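Local coordinates for protein S-adenosylmethionine-dependent methyltransferase (Clostridium acetobutylicum, PDB 1Y8C) that probably transfers a methyl group from S-adenosylmethionine to an acceptor molecule, at residues L212-Y226 with F234-G246. Numbering follows the deposited sequence.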
ATOM      1  N   LEU A 212       8.531  13.462   6.198  1.00 67.84           N
ATOM      2  CA  LEU A 212       9.590  12.540   5.823  1.00 68.58           C
ATOM      3  C   LEU A 212      10.884  12.994   6.466  1.00 71.07           C
ATOM      4  O   LEU A 212      11.546  12.217   7.147  1.00 71.14           O
ATOM      5  CB  LEU A 212       9.772  12.501   4.308  1.00 67.69           C
ATOM      6  CG  LEU A 212       8.892  11.534   3.525  1.00 66.47           C
ATOM      7  CD1 LEU A 212       9.215  11.658   2.051  1.00 66.39           C
ATOM      8  CD2 LEU A 212       9.127  10.115   4.003  1.00 65.45           C
ATOM      9  N   LYS A 213      11.239  14.257   6.242  1.00 73.99           N
ATOM     10  CA  LYS A 213      12.460  14.828   6.798  1.00 77.11           C
ATOM     11  C   LYS A 213      12.502  14.605   8.304  1.00 78.32           C
ATOM     12  O   LYS A 213      13.556  14.341   8.881  1.00 79.26           O
ATOM     13  CB  LYS A 213      12.527  16.328   6.496  1.00 78.94           C
ATOM     14  CG  LYS A 213      12.917  16.671   5.057  1.00 81.22           C
ATOM     15  CD  LYS A 213      14.406  16.436   4.815  1.00 82.54           C
ATOM     16  CE  LYS A 213      14.883  17.083   3.522  1.00 81.75           C
ATOM     17  NZ  LYS A 213      16.373  17.090   3.446  1.00 81.60           N
ATOM     18  N   HIS A 214      11.343  14.715   8.935  1.00 79.06           N
ATOM     19  CA  HIS A 214      11.237  14.519  10.366  1.00 80.96           C
ATOM     20  C   HIS A 214      11.731  13.110  10.707  1.00 81.13           C
ATOM     21  O   HIS A 214      12.297  12.881  11.776  1.00 82.20           O
ATOM     22  CB  HIS A 214       9.775  14.714  10.786  1.00 83.80           C
ATOM     23  CG  HIS A 214       9.531  14.555  12.252  1.00 87.04           C
ATOM     24  ND1 HIS A 214       9.529  13.325  12.881  1.00 88.66           N
ATOM     25  CD2 HIS A 214       9.270  15.469  13.216  1.00 87.81           C
ATOM     26  CE1 HIS A 214       9.275  13.491  14.166  1.00 89.15           C
ATOM     27  NE2 HIS A 214       9.113  14.783  14.397  1.00 89.02           N
ATOM     28  N   GLY A 215      11.518  12.174   9.784  1.00 80.53           N
ATOM     29  CA  GLY A 215      11.949  10.803   9.995  1.00 78.74           C
ATOM     30  C   GLY A 215      13.368  10.576   9.505  1.00 78.02           C
ATOM     31  O   GLY A 215      13.792   9.437   9.293  1.00 78.15           O
ATOM     32  N   GLN A 216      14.104  11.667   9.318  1.00 76.39           N
ATOM     33  CA  GLN A 216      15.482  11.585   8.862  1.00 76.26           C
ATOM     34  C   GLN A 216      15.594  10.839   7.533  1.00 74.46           C
ATOM     35  O   GLN A 216      16.627  10.250   7.230  1.00 75.78           O
ATOM     36  CB  GLN A 216      16.337  10.885   9.924  1.00 80.36           C
ATOM     37  CG  GLN A 216      16.317  11.574  11.273  1.00 84.22           C
ATOM     38  CD  GLN A 216      16.988  12.930  11.230  1.00 87.78           C
ATOM     39  OE1 GLN A 216      18.217  13.025  11.237  1.00 91.37           O
ATOM     40  NE2 GLN A 216      16.187  13.990  11.163  1.00 88.37           N
ATOM     41  N   LEU A 217      14.530  10.863   6.739  1.00 71.80           N
ATOM     42  CA  LEU A 217      14.536  10.195   5.443  1.00 70.17           C
ATOM     43  C   LEU A 217      14.701  11.210   4.305  1.00 71.15           C
ATOM     44  O   LEU A 217      14.090  12.273   4.330  1.00 71.20           O
ATOM     45  CB  LEU A 217      13.236   9.417   5.273  1.00 67.10           C
ATOM     46  CG  LEU A 217      13.075   8.267   6.264  1.00 65.45           C
ATOM     47  CD1 LEU A 217      11.697   7.641   6.138  1.00 63.65           C
ATOM     48  CD2 LEU A 217      14.156   7.242   6.002  1.00 65.05           C
ATOM     49  N   ASN A 218      15.530  10.889   3.315  1.00 71.37           N
ATOM     50  CA  ASN A 218      15.762  11.785   2.176  1.00 72.57           C
ATOM     51  C   ASN A 218      15.041  11.273   0.918  1.00 71.02           C
ATOM     52  O   ASN A 218      15.006  10.066   0.654  1.00 70.36           O
ATOM     53  CB  ASN A 218      17.276  11.911   1.908  1.00 76.92           C
ATOM     54  CG  ASN A 218      17.602  12.846   0.737  1.00 81.58           C
ATOM     55  OD1 ASN A 218      17.266  14.037   0.762  1.00 83.59           O
ATOM     56  ND2 ASN A 218      18.264  12.307  -0.293  1.00 83.30           N
ATOM     57  N   ILE A 219      14.469  12.191   0.141  1.00 69.18           N
ATOM     58  CA  ILE A 219      13.753  11.807  -1.076  1.00 68.16           C
ATOM     59  C   ILE A 219      14.695  11.547  -2.247  1.00 67.33           C
ATOM     60  O   ILE A 219      15.531  12.383  -2.587  1.00 67.97           O
ATOM     61  CB  ILE A 219      12.720  12.886  -1.489  1.00 67.17           C
ATOM     62  CG1 ILE A 219      11.715  13.106  -0.361  1.00 66.39           C
ATOM     63  CG2 ILE A 219      11.961  12.440  -2.736  1.00 64.42           C
ATOM     64  CD1 ILE A 219      10.689  14.162  -0.667  1.00 67.32           C
ATOM     65  N   LEU A 220      14.556  10.374  -2.854  1.00 66.82           N
ATOM     66  CA  LEU A 220      15.394   9.988  -3.981  1.00 66.60           C
ATOM     67  C   LEU A 220      14.631  10.173  -5.285  1.00 66.33           C
ATOM     68  O   LEU A 220      15.216  10.232  -6.365  1.00 67.33           O
ATOM     69  CB  LEU A 220      15.831   8.526  -3.837  1.00 66.76           C
ATOM     70  CG  LEU A 220      17.323   8.266  -3.587  1.00 68.83           C
ATOM     71  CD1 LEU A 220      17.825   9.095  -2.412  1.00 67.78           C
ATOM     72  CD2 LEU A 220      17.534   6.790  -3.324  1.00 68.12           C
ATOM     73  N   ASP A 221      13.315  10.261  -5.184  1.00 66.05           N
ATOM     74  CA  ASP A 221      12.507  10.448  -6.362  1.00 65.19           C
ATOM     75  C   ASP A 221      11.045  10.482  -5.980  1.00 64.19           C
ATOM     76  O   ASP A 221      10.626   9.823  -5.034  1.00 62.50           O
ATOM     77  CB  ASP A 221      12.757   9.332  -7.377  1.00 68.54           C
ATOM     78  CG  ASP A 221      12.698   9.834  -8.823  1.00 73.38           C
ATOM     79  OD1 ASP A 221      11.867  10.726  -9.117  1.00 74.03           O
ATOM     80  OD2 ASP A 221      13.475   9.323  -9.660  1.00 74.48           O
ATOM     81  N   LYS A 222      10.289  11.280  -6.727  1.00 63.03           N
ATOM     82  CA  LYS A 222       8.859  11.450  -6.532  1.00 60.68           C
ATOM     83  C   LYS A 222       8.218  11.392  -7.917  1.00 61.24           C
ATOM     84  O   LYS A 222       8.245  12.374  -8.664  1.00 61.68           O
ATOM     85  CB  LYS A 222       8.572  12.802  -5.882  1.00 58.41           C
ATOM     86  CG  LYS A 222       7.099  13.013  -5.609  1.00 59.22           C
ATOM     87  CD  LYS A 222       6.812  14.270  -4.801  1.00 61.79           C
ATOM     88  CE  LYS A 222       7.212  15.546  -5.539  1.00 62.60           C
ATOM     89  NZ  LYS A 222       6.750  16.775  -4.815  1.00 63.61           N
ATOM     90  N   VAL A 223       7.641  10.241  -8.252  1.00 58.89           N
ATOM     91  CA  VAL A 223       7.022  10.059  -9.557  1.00 58.31           C
ATOM     92  C   VAL A 223       5.513   9.820  -9.535  1.00 59.43           C
ATOM     93  O   VAL A 223       4.881   9.762  -8.475  1.00 60.18           O
ATOM     94  CB  VAL A 223       7.660   8.886 -10.300  1.00 57.76           C
ATOM     95  CG1 VAL A 223       9.163   9.082 -10.372  1.00 52.83           C
ATOM     96  CG2 VAL A 223       7.298   7.569  -9.602  1.00 54.86           C
ATOM     97  N   ASP A 224       4.953   9.663 -10.731  1.00 58.76           N
ATOM     98  CA  ASP A 224       3.528   9.430 -10.903  1.00 56.40           C
ATOM     99  C   ASP A 224       3.214   7.948 -11.038  1.00 55.66           C
ATOM    100  O   ASP A 224       3.651   7.284 -11.972  1.00 53.93           O
ATOM    101  CB  ASP A 224       3.020  10.161 -12.146  1.00 56.41           C
ATOM    102  CG  ASP A 224       1.505  10.136 -12.261  1.00 59.68           C
ATOM    103  OD1 ASP A 224       0.898   9.044 -12.146  1.00 58.45           O
ATOM    104  OD2 ASP A 224       0.917  11.220 -12.488  1.00 61.59           O
ATOM    105  N   CYS A 225       2.443   7.447 -10.085  1.00 54.98           N
ATOM    106  CA  CYS A 225       2.016   6.064 -10.061  1.00 55.32           C
ATOM    107  C   CYS A 225       2.959   5.034 -10.680  1.00 56.73           C
ATOM    108  O   CYS A 225       2.704   4.520 -11.767  1.00 58.10           O
ATOM    109  CB  CYS A 225       0.652   5.960 -10.719  1.00 54.04           C
ATOM    110  SG  CYS A 225      -0.157   4.382 -10.456  1.00 62.59           S
ATOM    111  N   TYR A 226       4.035   4.735  -9.956  1.00 57.25           N
ATOM    112  CA  TYR A 226       5.048   3.751 -10.344  1.00 58.42           C
ATOM    113  C   TYR A 226       5.543   3.793 -11.799  1.00 58.62           C
ATOM    114  O   TYR A 226       5.416   2.830 -12.550  1.00 58.65           O
ATOM    115  CB  TYR A 226       4.544   2.338 -10.000  1.00 57.73           C
ATOM    116  CG  TYR A 226       4.282   2.131  -8.520  1.00 56.53           C
ATOM    117  CD1 TYR A 226       3.091   2.571  -7.930  1.00 55.02           C
ATOM    118  CD2 TYR A 226       5.248   1.546  -7.697  1.00 55.22           C
ATOM    119  CE1 TYR A 226       2.871   2.438  -6.557  1.00 54.02           C
ATOM    120  CE2 TYR A 226       5.043   1.414  -6.324  1.00 55.48           C
ATOM    121  CZ  TYR A 226       3.860   1.862  -5.755  1.00 55.98           C
ATOM    122  OH  TYR A 226       3.691   1.766  -4.386  1.00 54.47           O
ATOM    123  N   PHE A 234      -2.712  17.005 -11.596  1.00 59.02           N
ATOM    124  CA  PHE A 234      -3.835  16.078 -11.512  1.00 56.66           C
ATOM    125  C   PHE A 234      -3.478  14.630 -11.209  1.00 55.42           C
ATOM    126  O   PHE A 234      -4.346  13.754 -11.271  1.00 56.75           O
ATOM    127  CB  PHE A 234      -4.650  16.144 -12.803  1.00 55.78           C
ATOM    128  CG  PHE A 234      -5.082  17.533 -13.175  1.00 55.74           C
ATOM    129  CD1 PHE A 234      -4.450  18.223 -14.210  1.00 54.92           C
ATOM    130  CD2 PHE A 234      -6.117  18.156 -12.494  1.00 55.32           C
ATOM    131  CE1 PHE A 234      -4.850  19.507 -14.567  1.00 53.94           C
ATOM    132  CE2 PHE A 234      -6.519  19.439 -12.845  1.00 55.93           C
ATOM    133  CZ  PHE A 234      -5.882  20.119 -13.886  1.00 52.94           C
ATOM    134  N   THR A 235      -2.214  14.374 -10.884  1.00 52.93           N
ATOM    135  CA  THR A 235      -1.773  13.020 -10.564  1.00 50.57           C
ATOM    136  C   THR A 235      -2.653  12.419  -9.470  1.00 48.73           C
ATOM    137  O   THR A 235      -2.991  13.088  -8.510  1.00 47.18           O
ATOM    138  CB  THR A 235      -0.324  13.028 -10.091  1.00 51.29           C
ATOM    139  OG1 THR A 235       0.505  13.572 -11.125  1.00 52.64           O
ATOM    140  CG2 THR A 235       0.138  11.609  -9.761  1.00 51.21           C
ATOM    141  N   GLU A 236      -3.026  11.158  -9.615  1.00 48.74           N
ATOM    142  CA  GLU A 236      -3.881  10.545  -8.622  1.00 47.61           C
ATOM    143  C   GLU A 236      -3.145   9.669  -7.622  1.00 46.54           C
ATOM    144  O   GLU A 236      -3.626   9.449  -6.514  1.00 45.74           O
ATOM    145  CB  GLU A 236      -4.968   9.727  -9.305  1.00 47.93           C
ATOM    146  CG  GLU A 236      -5.805  10.522 -10.272  1.00 54.39           C
ATOM    147  CD  GLU A 236      -7.107   9.824 -10.617  1.00 58.38           C
ATOM    148  OE1 GLU A 236      -7.205   8.593 -10.389  1.00 62.34           O
ATOM    149  OE2 GLU A 236      -8.032  10.508 -11.115  1.00 57.21           O
ATOM    150  N   ARG A 237      -1.983   9.161  -8.006  1.00 46.02           N
ATOM    151  CA  ARG A 237      -1.221   8.291  -7.116  1.00 45.92           C
ATOM    152  C   ARG A 237       0.260   8.631  -7.180  1.00 46.00           C
ATOM    153  O   ARG A 237       0.900   8.482  -8.214  1.00 45.45           O
ATOM    154  CB  ARG A 237      -1.438   6.816  -7.492  1.00 45.02           C
ATOM    155  CG  ARG A 237      -0.778   5.850  -6.518  1.00 44.80           C
ATOM    156  CD  ARG A 237      -1.022   4.387  -6.867  1.00 43.79           C
ATOM    157  NE  ARG A 237      -2.422   4.001  -6.779  1.00 46.60           N
ATOM    158  CZ  ARG A 237      -3.068   3.699  -5.653  1.00 50.55           C
ATOM    159  NH1 ARG A 237      -2.444   3.732  -4.483  1.00 51.50           N
ATOM    160  NH2 ARG A 237      -4.357   3.359  -5.694  1.00 50.65           N
ATOM    161  N   ILE A 238       0.803   9.080  -6.061  1.00 46.43           N
ATOM    162  CA  ILE A 238       2.196   9.454  -6.003  1.00 46.87           C
ATOM    163  C   ILE A 238       3.087   8.383  -5.394  1.00 49.24           C
ATOM    164  O   ILE A 238       2.821   7.880  -4.300  1.00 50.51           O
ATOM    165  CB  ILE A 238       2.358  10.771  -5.214  1.00 46.97           C
ATOM    166  CG1 ILE A 238       1.602  11.891  -5.945  1.00 47.64           C
ATOM    167  CG2 ILE A 238       3.832  11.086  -5.037  1.00 43.49           C
ATOM    168  CD1 ILE A 238       1.506  13.219  -5.211  1.00 46.06           C
ATOM    169  N   THR A 239       4.146   8.016  -6.109  1.00 52.39           N
ATOM    170  CA  THR A 239       5.062   7.018  -5.580  1.00 53.11           C
ATOM    171  C   THR A 239       6.358   7.660  -5.122  1.00 53.46           C
ATOM    172  O   THR A 239       7.085   8.239  -5.917  1.00 55.79           O
ATOM    173  CB  THR A 239       5.388   5.938  -6.609  1.00 53.44           C
ATOM    174  OG1 THR A 239       4.204   5.179  -6.910  1.00 55.35           O
ATOM    175  CG2 THR A 239       6.457   5.001  -6.046  1.00 53.93           C
ATOM    176  N   TYR A 240       6.625   7.571  -3.825  1.00 53.98           N
ATOM    177  CA  TYR A 240       7.840   8.123  -3.252  1.00 52.27           C
ATOM    178  C   TYR A 240       8.917   7.051  -3.121  1.00 53.81           C
ATOM    179  O   TYR A 240       8.638   5.872  -2.861  1.00 53.82           O
ATOM    180  CB  TYR A 240       7.592   8.689  -1.857  1.00 51.62           C
ATOM    181  CG  TYR A 240       6.943  10.052  -1.809  1.00 50.50           C
ATOM    182  CD1 TYR A 240       5.552  10.188  -1.772  1.00 50.01           C
ATOM    183  CD2 TYR A 240       7.721  11.208  -1.759  1.00 50.69           C
ATOM    184  CE1 TYR A 240       4.949  11.435  -1.679  1.00 47.87           C
ATOM    185  CE2 TYR A 240       7.132  12.467  -1.667  1.00 52.10           C
ATOM    186  CZ  TYR A 240       5.742  12.569  -1.625  1.00 51.39           C
ATOM    187  OH  TYR A 240       5.171  13.814  -1.510  1.00 56.08           O
ATOM    188  N   LEU A 241      10.157   7.485  -3.293  1.00 55.62           N
ATOM    189  CA  LEU A 241      11.310   6.615  -3.173  1.00 56.42           C
ATOM    190  C   LEU A 241      12.296   7.340  -2.261  1.00 56.28           C
ATOM    191  O   LEU A 241      12.845   8.373  -2.630  1.00 52.56           O
ATOM    192  CB  LEU A 241      11.928   6.394  -4.539  1.00 58.95           C
ATOM    193  CG  LEU A 241      12.528   5.001  -4.638  1.00 63.51           C
ATOM    194  CD1 LEU A 241      12.044   4.351  -5.929  1.00 64.70           C
ATOM    195  CD2 LEU A 241      14.048   5.070  -4.565  1.00 62.63           C
ATOM    196  N   VAL A 242      12.516   6.796  -1.066  1.00 58.77           N
ATOM    197  CA  VAL A 242      13.411   7.424  -0.106  1.00 59.80           C
ATOM    198  C   VAL A 242      14.462   6.478   0.471  1.00 61.78           C
ATOM    199  O   VAL A 242      14.403   5.258   0.274  1.00 62.07           O
ATOM    200  CB  VAL A 242      12.603   8.046   1.058  1.00 58.03           C
ATOM    201  CG1 VAL A 242      11.368   8.744   0.510  1.00 54.26           C
ATOM    202  CG2 VAL A 242      12.219   6.972   2.065  1.00 55.99           C
ATOM    203  N   LYS A 243      15.420   7.066   1.186  1.00 64.44           N
ATOM    204  CA  LYS A 243      16.498   6.320   1.829  1.00 65.63           C
ATOM    205  C   LYS A 243      16.929   7.030   3.108  1.00 65.96           C
ATOM    206  O   LYS A 243      16.498   8.152   3.380  1.00 64.58           O
ATOM    207  CB  LYS A 243      17.713   6.183   0.904  1.00 66.25           C
ATOM    208  CG  LYS A 243      18.346   7.492   0.488  1.00 68.94           C
ATOM    209  CD  LYS A 243      19.819   7.316   0.143  1.00 72.61           C
ATOM    210  CE  LYS A 243      20.054   6.244  -0.930  1.00 75.83           C
ATOM    211  NZ  LYS A 243      20.253   4.853  -0.392  1.00 76.44           N
ATOM    212  N   LEU A 244      17.781   6.367   3.888  1.00 67.07           N
ATOM    213  CA  LEU A 244      18.270   6.928   5.140  1.00 67.62           C
ATOM    214  C   LEU A 244      19.132   8.135   4.883  1.00 69.89           C
ATOM    215  O   LEU A 244      20.138   8.038   4.182  1.00 69.21           O
ATOM    216  CB  LEU A 244      19.092   5.900   5.892  1.00 65.98           C
ATOM    217  CG  LEU A 244      18.544   5.463   7.235  1.00 63.78           C
ATOM    218  CD1 LEU A 244      17.079   5.099   7.126  1.00 65.36           C
ATOM    219  CD2 LEU A 244      19.366   4.282   7.694  1.00 63.08           C
ATOM    220  N   GLY A 245      18.745   9.266   5.463  1.00 72.84           N
ATOM    221  CA  GLY A 245      19.505  10.485   5.272  1.00 78.49           C
ATOM    222  C   GLY A 245      20.310  10.897   6.490  1.00 81.78           C
ATOM    223  O   GLY A 245      21.541  10.807   6.497  1.00 81.52           O
ATOM    224  N   GLY A 246      19.607  11.349   7.523  1.00 84.42           N
ATOM    225  CA  GLY A 246      20.270  11.783   8.739  1.00 87.06           C
ATOM    226  C   GLY A 246      20.986  13.114   8.575  1.00 88.24           C
ATOM    227  O   GLY A 246      22.227  13.153   8.758  1.00 88.01           O
ATOM    228  OXT GLY A 246      20.304  14.119   8.266  1.00 89.20           O
TER
HETATM  229  O   HOH W   1      -1.661   8.802 -10.847  1.00 52.70           O
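The carbonyl oxygen Q216 O takes two N-H groups at the chain terminus, G245 N at 2.9 Å in the carbonyl plane and G246 N at 3.2 Å tilted from it; glycine readily adopts the positive phi of G246. Antiparallel pairing along strand 237-244 is interrupted where L220 and D221 both face L241, a classic beta bulge: L241 O accepts from L220 N at 2.6 Å and only weakly from D221 N. The register shifts by one, and pairing resumes as far as D224-I238. On one face chi1 of K222 (-178°) sends its chain alongside Y240, CG over the rim of one ring face and CD 3.6 Å from CE2, while I219 CD1 reaches the ring edge; lysine suits this place because its methylenes pack and NZ goes on to a salt bridge with E205. Further along, T239 meets Y226 twice, threonine offering both groups: hydroxyl OG1 accepts from Y226 N at 3.1 Å, and methyl CG2 makes a CH-pi contact over the ring. C225 SG packs on R237 CD, beside a guanidinium whose several N-H groups suit D17, D110 and D141; D141 also binds Y226 OH. Strands 217-224 and 237-244 form a long-looped beta hairpin, its reversed seventh strand inserted between 136-143 and edge strand 217-224, the hallmark of the Rossmann-like class I methyltransferase fold.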